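Local coordinates for 3-oxo-glucose-6-phosphate:glutamate aminotransferase (Bacillus subtilis subsp. subtilis, PDB 4K2M), which catalyses the reversible, pyridoxal phosphate-dependent transfer of an amino group from glutamate to 3-dehydro-glucose 6-phosphate, forming kanosamine 6-phosphate on the route to an antibiotic, at residues A[377-382]-A[411-416]; A[339-344]-A[351-356]; A[67-72]-A[373-378]. All coordinates share one frame; numbering follows the deposited sequence.

Interaction 1: A[377-382]-A[411-416]; sequences TDVYYP and QVLHLP. With O1G (3-deoxy-3-[(E)-({3-hydroxy-2-methyl-5-[(phosphonooxy)methyl]pyridin-4-yl}methylidene)amino]-6-O-phosphono-alpha-D-gluco pyranose), chain C; EDO (1,2-ethanediol), chain E.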
loop_
_atom_site.group_PDB
_atom_site.type_symbol
_atom_site.label_atom_id
_atom_site.label_comp_id
_atom_site.label_asym_id
_atom_site.label_seq_id
_atom_site.Cartn_x
_atom_site.Cartn_y
_atom_site.Cartn_z
ATOM N N THR A 377 -16.584 -8.876 -23.652
ATOM C CA THR A 377 -17.188 -9.366 -22.418
ATOM C C THR A 377 -16.062 -10.013 -21.620
ATOM O O THR A 377 -14.917 -10.083 -22.085
ATOM C CB THR A 377 -18.316 -10.380 -22.687
ATOM O OG1 THR A 377 -17.826 -11.425 -23.541
ATOM C CG2 THR A 377 -19.516 -9.692 -23.360
ATOM N N ASP A 378 -16.367 -10.485 -20.422
ATOM C CA ASP A 378 -15.327 -11.076 -19.593
ATOM C C ASP A 378 -15.949 -12.050 -18.615
ATOM O O ASP A 378 -17.174 -12.109 -18.465
ATOM C CB ASP A 378 -14.572 -9.987 -18.830
ATOM C CG ASP A 378 -13.127 -10.353 -18.558
ATOM O OD1 ASP A 378 -12.782 -11.550 -18.645
ATOM O OD2 ASP A 378 -12.342 -9.436 -18.242
ATOM N N VAL A 379 -15.098 -12.815 -17.941
ATOM C CA VAL A 379 -15.568 -13.748 -16.921
ATOM C C VAL A 379 -14.761 -13.520 -15.646
ATOM O O VAL A 379 -13.584 -13.860 -15.586
ATOM C CB VAL A 379 -15.460 -15.212 -17.404
ATOM C CG1 VAL A 379 -15.778 -16.204 -16.253
ATOM C CG2 VAL A 379 -16.416 -15.467 -18.575
ATOM N N TYR A 380 -15.379 -12.897 -14.644
ATOM C CA TYR A 380 -14.735 -12.714 -13.332
ATOM C C TYR A 380 -15.192 -13.866 -12.443
ATOM O O TYR A 380 -16.364 -13.880 -12.026
ATOM C CB TYR A 380 -15.198 -11.379 -12.711
ATOM C CG TYR A 380 -14.568 -10.122 -13.302
ATOM C CD1 TYR A 380 -14.702 -9.811 -14.653
ATOM C CD2 TYR A 380 -13.874 -9.225 -12.491
ATOM C CE1 TYR A 380 -14.117 -8.656 -15.187
ATOM C CE2 TYR A 380 -13.312 -8.065 -13.004
ATOM C CZ TYR A 380 -13.433 -7.789 -14.357
ATOM O OH TYR A 380 -12.860 -6.639 -14.864
ATOM N N TYR A 381 -14.327 -14.835 -12.112
ATOM C CA TYR A 381 -12.898 -14.887 -12.420
ATOM C C TYR A 381 -12.643 -16.219 -13.118
ATOM O O TYR A 381 -13.471 -17.124 -13.044
ATOM C CB TYR A 381 -12.086 -14.775 -11.110
ATOM C CG TYR A 381 -12.380 -13.443 -10.455
ATOM C CD1 TYR A 381 -11.641 -12.320 -10.781
ATOM C CD2 TYR A 381 -13.458 -13.293 -9.581
ATOM C CE1 TYR A 381 -11.936 -11.072 -10.224
ATOM C CE2 TYR A 381 -13.767 -12.047 -9.023
ATOM C CZ TYR A 381 -12.997 -10.950 -9.349
ATOM O OH TYR A 381 -13.283 -9.710 -8.803
ATOM N N PRO A 382 -11.506 -16.344 -13.821
ATOM C CA PRO A 382 -11.351 -17.514 -14.706
ATOM C C PRO A 382 -11.080 -18.860 -14.030
ATOM O O PRO A 382 -11.377 -19.907 -14.631
ATOM C CB PRO A 382 -10.171 -17.123 -15.606
ATOM C CG PRO A 382 -9.411 -16.080 -14.813
ATOM C CD PRO A 382 -10.485 -15.311 -14.073
ATOM N N GLN A 411 -20.921 -21.037 -16.747
ATOM C CA GLN A 411 -22.020 -20.390 -17.462
ATOM C C GLN A 411 -21.951 -18.874 -17.438
ATOM O O GLN A 411 -22.520 -18.208 -18.303
ATOM C CB GLN A 411 -23.361 -20.811 -16.855
ATOM C CG GLN A 411 -23.744 -22.252 -17.116
ATOM C CD GLN A 411 -25.145 -22.529 -16.651
ATOM O OE1 GLN A 411 -25.376 -22.786 -15.473
ATOM N NE2 GLN A 411 -26.103 -22.423 -17.566
ATOM N N VAL A 412 -21.273 -18.330 -16.436
ATOM C CA VAL A 412 -21.391 -16.895 -16.162
ATOM C C VAL A 412 -20.682 -16.080 -17.226
ATOM O O VAL A 412 -19.611 -16.454 -17.727
ATOM C CB VAL A 412 -20.863 -16.527 -14.740
ATOM C CG1 VAL A 412 -19.354 -16.747 -14.649
ATOM C CG2 VAL A 412 -21.235 -15.075 -14.374
ATOM N N LEU A 413 -21.296 -14.954 -17.579
ATOM C CA LEU A 413 -20.720 -14.038 -18.547
ATOM C C LEU A 413 -21.011 -12.624 -18.068
ATOM O O LEU A 413 -22.163 -12.285 -17.790
ATOM C CB LEU A 413 -21.358 -14.250 -19.927
ATOM C CG LEU A 413 -20.724 -13.424 -21.040
ATOM C CD1 LEU A 413 -19.239 -13.743 -21.095
ATOM C CD2 LEU A 413 -21.370 -13.724 -22.376
ATOM N N HIS A 414 -19.972 -11.804 -17.965
ATOM C CA HIS A 414 -20.157 -10.432 -17.517
ATOM C C HIS A 414 -20.233 -9.472 -18.693
ATOM O O HIS A 414 -19.390 -9.527 -19.606
ATOM C CB HIS A 414 -19.030 -10.041 -16.549
ATOM C CG HIS A 414 -19.102 -10.779 -15.251
ATOM N ND1 HIS A 414 -18.252 -11.817 -14.928
ATOM C CD2 HIS A 414 -19.970 -10.660 -14.216
ATOM C CE1 HIS A 414 -18.580 -12.289 -13.735
ATOM N NE2 HIS A 414 -19.617 -11.606 -13.283
ATOM N N LEU A 415 -21.234 -8.590 -18.644
ATOM C CA LEU A 415 -21.460 -7.591 -19.678
ATOM C C LEU A 415 -20.910 -6.255 -19.194
ATOM O O LEU A 415 -20.919 -6.000 -17.990
ATOM C CB LEU A 415 -22.959 -7.454 -19.929
ATOM C CG LEU A 415 -23.684 -8.749 -20.268
ATOM C CD1 LEU A 415 -25.111 -8.375 -20.660
ATOM C CD2 LEU A 415 -22.980 -9.481 -21.405
ATOM N N PRO A 416 -20.453 -5.391 -20.117
ATOM C CA PRO A 416 -19.900 -4.098 -19.689
ATOM C C PRO A 416 -20.877 -3.306 -18.818
ATOM O O PRO A 416 -22.063 -3.205 -19.163
ATOM C CB PRO A 416 -19.678 -3.358 -21.016
ATOM C CG PRO A 416 -19.411 -4.465 -21.997
ATOM C CD PRO A 416 -20.332 -5.586 -21.578
HETATM P P O1G C . -7.873 -4.992 -3.080
HETATM C C3A O1G C . -12.377 -8.313 -4.642
HETATM O O3 O1G C . -12.941 -8.156 -5.863
HETATM C C1 O1G C . -9.670 -7.197 -10.295
HETATM N "N1'" O1G C . -12.392 -9.166 -2.436
HETATM C C2 O1G C . -10.425 -7.560 -9.014
HETATM O O2 O1G C . -11.826 -7.624 -9.447
HETATM C C9A O1G C . -12.998 -9.050 -3.628
HETATM C C2A O1G C . -14.348 -9.723 -3.809
HETATM C C3 O1G C . -10.234 -6.543 -7.875
HETATM N "N3'" O1G C . -10.801 -7.208 -6.689
HETATM O O1 O1G C . -10.255 -6.065 -10.957
HETATM C C4 O1G C . -8.757 -6.140 -7.697
HETATM O O4 O1G C . -8.882 -4.900 -6.973
HETATM C C4A O1G C . -11.150 -7.711 -4.421
HETATM C C4B O1G C . -10.460 -6.950 -5.482
HETATM C C5 O1G C . -8.197 -5.764 -9.069
HETATM O O5 O1G C . -8.312 -6.852 -9.995
HETATM C C5A O1G C . -10.542 -7.853 -3.177
HETATM C C5T O1G C . -9.186 -7.267 -2.751
HETATM C C6 O1G C . -6.711 -5.542 -9.079
HETATM C C6A O1G C . -11.190 -8.596 -2.202
HETATM O OP1 O1G C . -6.828 -5.679 -2.227
HETATM O OP2 O1G C . -8.200 -3.615 -2.607
HETATM O OP3 O1G C . -7.562 -5.126 -4.588
HETATM O OP4 O1G C . -9.257 -5.824 -2.798
HETATM O O6 O1G C . -6.208 -4.965 -10.224
HETATM P "P'" O1G C . -4.947 -3.971 -10.157
HETATM O OP6 O1G C . -5.401 -2.793 -9.322
HETATM O OP7 O1G C . -3.772 -4.718 -9.568
HETATM O OP8 O1G C . -4.745 -3.617 -11.633
HETATM C C1 EDO E . -11.104 -10.548 -14.250
HETATM O O1 EDO E . -9.800 -10.040 -13.941
HETATM C C2 EDO E . -11.040 -11.340 -15.558
HETATM O O2 EDO E . -10.459 -10.490 -16.553
#
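Residues 377-380 run antiparallel to strand 412-415 and meet it in a single hydrogen-bonded pair: His414 N gives a bond to Asp378 O (2.9 Å), received nearly along the C=O axis, while the return bond from Asp378 N to His414 O is longer at 3.3 Å. Branched side chains of Val379 and Thr377 pack beside this bridge. Val379, with CG1 anti to its backbone N, brings CG1 against Val412 CG1 at 4.0 Å and CG2 against Leu413 CD1. Thr377 lays its CG2 alongside Leu415 CD2, and the Leu413 side chain crosses Thr377 at about a right angle, its CD1 close to OG1.

Asp378 OD1 accepts Val379 N (2.7 Å) from above the carboxylate plane, which helps hold the acid's rotation, together with the ethanediol hydroxyl on OD2. His414 carries the packing toward the active site of this aspartate aminotransferase-fold enzyme. Histidine suits its place because its flat ring lays an edge along the backbone of Val379 and Tyr380, ND1 3.1 Å from Tyr380 N, while its face takes the edge of the Tyr380 ring in an offset edge-to-face pair, planes at 83°.

A cis peptide precedes Tyr381. Tyr380 CB sits over the centre of one Tyr381 face, and the phenol reaches the external aldimine, where Tyr381 OH shares a 2.6 Å hydrogen bond with the sugar hydroxyl O2. Asn285 of the second subunit packs on Tyr381.

Interaction 2: A[339-344]-A[351-356]; sequences IELPEL and HLFPIK. With EDO (1,2-ethanediol), chain D.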
loop_
_atom_site.group_PDB
_atom_site.type_symbol
_atom_site.label_atom_id
_atom_site.label_comp_id
_atom_site.label_asym_id
_atom_site.label_seq_id
_atom_site.Cartn_x
_atom_site.Cartn_y
_atom_site.Cartn_z
ATOM N N ILE A 339 -30.925 -17.481 -21.809
ATOM C CA ILE A 339 -29.973 -16.983 -20.818
ATOM C C ILE A 339 -30.647 -16.863 -19.463
ATOM O O ILE A 339 -31.875 -16.943 -19.363
ATOM C CB ILE A 339 -29.405 -15.596 -21.203
ATOM C CG1 ILE A 339 -30.506 -14.533 -21.170
ATOM C CG2 ILE A 339 -28.711 -15.641 -22.564
ATOM C CD1 ILE A 339 -29.986 -13.098 -21.376
ATOM N N GLU A 340 -29.850 -16.678 -18.411
ATOM C CA GLU A 340 -30.402 -16.245 -17.131
ATOM C C GLU A 340 -29.956 -14.810 -16.886
ATOM O O GLU A 340 -28.800 -14.480 -17.103
ATOM C CB GLU A 340 -29.900 -17.112 -15.983
ATOM C CG GLU A 340 -30.497 -18.512 -15.916
ATOM C CD GLU A 340 -29.967 -19.295 -14.714
ATOM O OE1 GLU A 340 -30.029 -18.760 -13.582
ATOM O OE2 GLU A 340 -29.472 -20.430 -14.904
ATOM N N LEU A 341 -30.878 -13.961 -16.445
ATOM C CA LEU A 341 -30.538 -12.586 -16.091
ATOM C C LEU A 341 -30.552 -12.467 -14.576
ATOM O O LEU A 341 -31.307 -13.170 -13.901
ATOM C CB LEU A 341 -31.582 -11.618 -16.668
ATOM C CG LEU A 341 -31.530 -11.398 -18.179
ATOM C CD1 LEU A 341 -32.847 -10.803 -18.698
ATOM C CD2 LEU A 341 -30.343 -10.490 -18.564
ATOM N N PRO A 342 -29.755 -11.537 -14.029
ATOM C CA PRO A 342 -29.882 -11.347 -12.582
ATOM C C PRO A 342 -31.223 -10.717 -12.223
ATOM O O PRO A 342 -31.881 -10.118 -13.075
ATOM C CB PRO A 342 -28.732 -10.394 -12.241
ATOM C CG PRO A 342 -28.499 -9.611 -13.524
ATOM C CD PRO A 342 -28.837 -10.567 -14.661
ATOM N N GLU A 343 -31.637 -10.897 -10.976
ATOM C CA GLU A 343 -32.871 -10.304 -10.483
ATOM C C GLU A 343 -32.654 -8.827 -10.172
ATOM O O GLU A 343 -31.616 -8.438 -9.630
ATOM C CB GLU A 343 -33.295 -11.050 -9.219
ATOM C CG GLU A 343 -34.558 -10.541 -8.558
ATOM C CD GLU A 343 -34.917 -11.364 -7.330
ATOM O OE1 GLU A 343 -34.496 -12.540 -7.265
ATOM O OE2 GLU A 343 -35.608 -10.836 -6.432
ATOM N N LEU A 344 -33.627 -7.987 -10.504
ATOM C CA LEU A 344 -33.513 -6.580 -10.166
ATOM C C LEU A 344 -33.859 -6.446 -8.689
ATOM O O LEU A 344 -35.016 -6.211 -8.325
ATOM C CB LEU A 344 -34.475 -5.746 -11.023
ATOM C CG LEU A 344 -34.368 -4.230 -10.869
ATOM C CD1 LEU A 344 -33.090 -3.647 -11.480
ATOM C CD2 LEU A 344 -35.616 -3.500 -11.402
ATOM N N HIS A 351 -21.647 -3.936 -9.160
ATOM C CA HIS A 351 -20.244 -3.747 -9.487
ATOM C C HIS A 351 -19.903 -4.458 -10.806
ATOM O O HIS A 351 -19.174 -3.925 -11.649
ATOM C CB HIS A 351 -19.354 -4.295 -8.373
ATOM C CG HIS A 351 -17.899 -4.217 -8.703
ATOM N ND1 HIS A 351 -17.246 -3.018 -8.890
ATOM C CD2 HIS A 351 -16.978 -5.186 -8.915
ATOM C CE1 HIS A 351 -15.979 -3.252 -9.189
ATOM N NE2 HIS A 351 -15.791 -4.558 -9.212
ATOM N N LEU A 352 -20.418 -5.678 -10.956
ATOM C CA LEU A 352 -20.315 -6.447 -12.192
ATOM C C LEU A 352 -21.712 -6.928 -12.540
ATOM O O LEU A 352 -22.557 -7.045 -11.652
ATOM C CB LEU A 352 -19.338 -7.626 -12.021
ATOM C CG LEU A 352 -17.863 -7.184 -11.942
ATOM C CD1 LEU A 352 -16.991 -8.128 -11.075
ATOM C CD2 LEU A 352 -17.254 -7.031 -13.338
ATOM N N PHE A 353 -21.958 -7.200 -13.823
ATOM C CA PHE A 353 -23.294 -7.585 -14.282
ATOM C C PHE A 353 -23.226 -8.963 -14.919
ATOM O O PHE A 353 -22.808 -9.097 -16.077
ATOM C CB PHE A 353 -23.854 -6.588 -15.312
ATOM C CG PHE A 353 -25.274 -6.891 -15.698
ATOM C CD1 PHE A 353 -26.325 -6.382 -14.939
ATOM C CD2 PHE A 353 -25.562 -7.735 -16.779
ATOM C CE1 PHE A 353 -27.650 -6.693 -15.249
ATOM C CE2 PHE A 353 -26.890 -8.041 -17.106
ATOM C CZ PHE A 353 -27.933 -7.523 -16.326
ATOM N N PRO A 354 -23.618 -9.993 -14.165
ATOM C CA PRO A 354 -23.497 -11.362 -14.682
ATOM C C PRO A 354 -24.781 -11.887 -15.286
ATOM O O PRO A 354 -25.864 -11.783 -14.681
ATOM C CB PRO A 354 -23.161 -12.176 -13.429
ATOM C CG PRO A 354 -23.854 -11.438 -12.314
ATOM C CD PRO A 354 -23.885 -9.958 -12.714
ATOM N N ILE A 355 -24.667 -12.446 -16.488
ATOM C CA ILE A 355 -25.749 -13.262 -17.025
ATOM C C ILE A 355 -25.230 -14.688 -17.063
ATOM O O ILE A 355 -24.042 -14.925 -16.848
ATOM C CB ILE A 355 -26.191 -12.818 -18.427
ATOM C CG1 ILE A 355 -25.089 -13.070 -19.452
ATOM C CG2 ILE A 355 -26.591 -11.326 -18.439
ATOM C CD1 ILE A 355 -25.513 -12.740 -20.888
ATOM N N LYS A 356 -26.103 -15.659 -17.296
ATOM C CA LYS A 356 -25.606 -17.021 -17.514
ATOM C C LYS A 356 -26.037 -17.486 -18.895
ATOM O O LYS A 356 -27.171 -17.231 -19.308
ATOM C CB LYS A 356 -26.100 -17.976 -16.416
ATOM C CG LYS A 356 -25.519 -17.687 -15.025
ATOM C CD LYS A 356 -26.334 -18.361 -13.897
ATOM C CE LYS A 356 -26.151 -19.853 -13.839
ATOM N NZ LYS A 356 -27.015 -20.470 -12.756
HETATM C C1 EDO D . -27.756 -14.517 -13.622
HETATM O O1 EDO D . -27.029 -13.538 -12.880
HETATM C C2 EDO D . -28.188 -15.624 -12.656
HETATM O O2 EDO D . -29.036 -15.055 -11.657
#
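Strand 353-356, which pairs on one side with strand 412-415 in a small antiparallel sheet, is met along another edge by residues 339-342, the chain that leads into it after helix 331-335. One hydrogen-bonded antiparallel pair joins Glu340 and Lys356: Glu340 N binds Lys356 O and Lys356 N binds Glu340 O, both at 2.9 Å, each donor lying on a lone pair in the carbonyl plane. Ile339 CA adds a CA-H...O contact to Lys356 O.

From this same pair the two charged side chains run side by side in the same direction. Glu340 is extended beyond CG, whereas Lys356 bends at chi3 (72°), and Lys356 NZ meets Glu340 OE2 in a salt bridge whose hydrogen bond is weak, 3.3 Å. Each tip has its stronger polar partner outside the pair: Lys356 NZ on Pro174 O, Glu340 OE1 on Gln175 NE2. Long flexible chains suit this place because their methylenes pack while their tips still find polar partners.

The next hydrogen-bonded pair in this register would be Pro342 with Pro354, and since neither has an N-H the pairing ends; Pro354 O accepts O1 of a bound ethanediol instead (2.8 Å). Pro342 CG lies 3.5 Å from Phe353 CE1, and Pro342 CD is 3.2 Å from Pro354 O. Leu341 CD2 lies at the Phe353 ring edge and 3.8 Å from Ile355 CG2.

Interaction 3: A[67-72]-A[373-378]; sequences SKVPFL and FGVQTD. With EDO (1,2-ethanediol), chain E.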
loop_
_atom_site.group_PDB
_atom_site.type_symbol
_atom_site.label_atom_id
_atom_site.label_comp_id
_atom_site.label_asym_id
_atom_site.label_seq_id
_atom_site.Cartn_x
_atom_site.Cartn_y
_atom_site.Cartn_z
ATOM N N SER A 67 -18.441 1.111 -33.033
ATOM C CA SER A 67 -17.821 -0.024 -33.726
ATOM C C SER A 67 -17.110 -0.972 -32.764
ATOM O O SER A 67 -16.789 -2.116 -33.115
ATOM C CB SER A 67 -16.837 0.461 -34.786
ATOM O OG SER A 67 -15.688 1.024 -34.185
ATOM N N LYS A 68 -16.859 -0.503 -31.547
ATOM C CA LYS A 68 -16.286 -1.376 -30.527
ATOM C C LYS A 68 -16.739 -0.947 -29.136
ATOM O O LYS A 68 -17.029 0.237 -28.896
ATOM C CB LYS A 68 -14.765 -1.416 -30.634
ATOM C CG LYS A 68 -14.065 -0.256 -29.998
ATOM C CD LYS A 68 -12.568 -0.510 -29.911
ATOM C CE LYS A 68 -12.029 -0.049 -28.561
ATOM N NZ LYS A 68 -12.503 1.322 -28.221
ATOM N N VAL A 69 -16.846 -1.922 -28.239
ATOM C CA VAL A 69 -17.265 -1.665 -26.872
ATOM C C VAL A 69 -16.291 -2.397 -25.956
ATOM O O VAL A 69 -16.401 -3.610 -25.770
ATOM C CB VAL A 69 -18.680 -2.199 -26.599
ATOM C CG1 VAL A 69 -19.089 -1.922 -25.158
ATOM C CG2 VAL A 69 -19.705 -1.573 -27.548
ATOM N N PRO A 70 -15.308 -1.667 -25.416
ATOM C CA PRO A 70 -14.398 -2.247 -24.423
ATOM C C PRO A 70 -15.165 -2.618 -23.167
ATOM O O PRO A 70 -16.140 -1.957 -22.820
ATOM C CB PRO A 70 -13.424 -1.103 -24.119
ATOM C CG PRO A 70 -13.588 -0.125 -25.237
ATOM C CD PRO A 70 -14.988 -0.260 -25.723
ATOM N N PHE A 71 -14.743 -3.676 -22.485
ATOM C CA PHE A 71 -15.435 -4.083 -21.277
ATOM C C PHE A 71 -15.249 -3.065 -20.145
ATOM O O PHE A 71 -16.202 -2.702 -19.445
ATOM C CB PHE A 71 -14.937 -5.466 -20.830
ATOM C CG PHE A 71 -15.593 -5.950 -19.575
ATOM C CD1 PHE A 71 -16.855 -6.539 -19.615
ATOM C CD2 PHE A 71 -14.956 -5.807 -18.343
ATOM C CE1 PHE A 71 -17.469 -6.976 -18.445
ATOM C CE2 PHE A 71 -15.560 -6.227 -17.185
ATOM C CZ PHE A 71 -16.822 -6.822 -17.227
ATOM N N LEU A 72 -14.016 -2.613 -19.948
ATOM C CA LEU A 72 -13.727 -1.716 -18.829
ATOM C C LEU A 72 -12.519 -0.852 -19.139
ATOM O O LEU A 72 -11.415 -1.125 -18.667
ATOM C CB LEU A 72 -13.482 -2.515 -17.537
ATOM C CG LEU A 72 -13.388 -1.671 -16.257
ATOM C CD1 LEU A 72 -14.743 -1.051 -15.915
ATOM C CD2 LEU A 72 -12.864 -2.510 -15.094
ATOM N N PHE A 373 -18.995 -7.998 -33.666
ATOM C CA PHE A 373 -19.539 -6.707 -33.254
ATOM C C PHE A 373 -18.628 -5.830 -32.411
ATOM O O PHE A 373 -19.018 -4.723 -32.034
ATOM C CB PHE A 373 -20.885 -6.905 -32.552
ATOM C CG PHE A 373 -21.863 -7.690 -33.363
ATOM C CD1 PHE A 373 -22.335 -7.193 -34.573
ATOM C CD2 PHE A 373 -22.294 -8.931 -32.938
ATOM C CE1 PHE A 373 -23.236 -7.927 -35.335
ATOM C CE2 PHE A 373 -23.197 -9.666 -33.689
ATOM C CZ PHE A 373 -23.672 -9.158 -34.891
ATOM N N GLY A 374 -17.418 -6.304 -32.140
ATOM C CA GLY A 374 -16.456 -5.519 -31.382
ATOM C C GLY A 374 -16.872 -5.363 -29.924
ATOM O O GLY A 374 -16.371 -4.477 -29.215
ATOM N N VAL A 375 -17.771 -6.230 -29.473
ATOM C CA VAL A 375 -18.255 -6.182 -28.087
ATOM C C VAL A 375 -17.426 -7.086 -27.182
ATOM O O VAL A 375 -17.428 -8.306 -27.349
ATOM C CB VAL A 375 -19.737 -6.597 -28.009
ATOM C CG1 VAL A 375 -20.192 -6.736 -26.554
ATOM C CG2 VAL A 375 -20.603 -5.566 -28.730
ATOM N N GLN A 376 -16.730 -6.488 -26.215
ATOM C CA GLN A 376 -15.886 -7.251 -25.290
ATOM C C GLN A 376 -16.646 -7.604 -24.016
ATOM O O GLN A 376 -17.305 -6.758 -23.405
ATOM C CB GLN A 376 -14.612 -6.452 -24.965
ATOM C CG GLN A 376 -13.741 -7.063 -23.871
ATOM C CD GLN A 376 -12.434 -6.299 -23.630
ATOM O OE1 GLN A 376 -12.419 -5.067 -23.493
ATOM N NE2 GLN A 376 -11.329 -7.039 -23.568
ATOM N N THR A 377 -16.584 -8.876 -23.652
ATOM C CA THR A 377 -17.188 -9.366 -22.418
ATOM C C THR A 377 -16.062 -10.013 -21.620
ATOM O O THR A 377 -14.917 -10.083 -22.085
ATOM C CB THR A 377 -18.316 -10.380 -22.687
ATOM O OG1 THR A 377 -17.826 -11.425 -23.541
ATOM C CG2 THR A 377 -19.516 -9.692 -23.360
ATOM N N ASP A 378 -16.367 -10.485 -20.422
ATOM C CA ASP A 378 -15.327 -11.076 -19.593
ATOM C C ASP A 378 -15.949 -12.050 -18.615
ATOM O O ASP A 378 -17.174 -12.109 -18.465
ATOM C CB ASP A 378 -14.572 -9.987 -18.830
ATOM C CG ASP A 378 -13.127 -10.353 -18.558
ATOM O OD1 ASP A 378 -12.782 -11.550 -18.645
ATOM O OD2 ASP A 378 -12.342 -9.436 -18.242
HETATM C C1 EDO E . -11.104 -10.548 -14.250
HETATM O O1 EDO E . -9.800 -10.040 -13.941
HETATM C C2 EDO E . -11.040 -11.340 -15.558
HETATM O O2 EDO E . -10.459 -10.490 -16.553
HETATM O O HOH W 1 -11.550 -3.487 -21.268
#
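Gln376 leaves its backbone with CG anti to N (chi1 172°) and stays extended, so that CB, CG and OE1 meet residues 67-72 in turn. CB lies 3.5 Å from Val69 O, the carbonyl that accepts a 2.9 Å bond from Gln376 N. CG packs on Phe71 CB at 3.6 Å. At the tip, OE1 takes Phe71 N on a lone pair at 2.9 Å, with a nearly straight N-H...O angle of 176°, and also accepts a water that is in turn bound by Leu72 N. The amide thus extends by a side chain the single bridge between the two parallel segments, in which Val69 N also binds Gly374 O (2.8 Å).

Gly374, the first residue beyond helix 362-373, has positive phi, and a side chain there would collide with Ser67 O. The Phe71 ring receives Asp378 CB over its centre in a CH-pi contact at 4.0 Å. Val69 CG2 and Val375 CG2 add an apolar contact at 4.3 Å.

Two backbone bonds and one side-chain bond tie the end of the N-terminal region to the aminotransferase part of the chain. Gln376 O, buried without a hydrogen-bond partner, has the Phe71 ring edge beside it, whose C-H groups may partly compensate.

Overall arrangement
Interactions 1 and 2 are buried and share one small sheet: strands 412-415 and 353-356 are neighbours, with Leu413 O probably bonded to Ile355 N. Interaction 3 is only partly buried and reaches across the sequence to the N-terminal domain. It shares Thr377 and Asp378 with interaction 1, so one chain is paired first with residues 67-71 and then with strand 412-415, and Phe71 packs on Tyr380. The chemistry follows place: interaction 1 carries a tyrosine hydroxyl to the external aldimine, interaction 2 combines proline and phenylalanine packing with a salt bridge, and interaction 3 relies on backbone bonds between parallel segments and an amide side chain with its water.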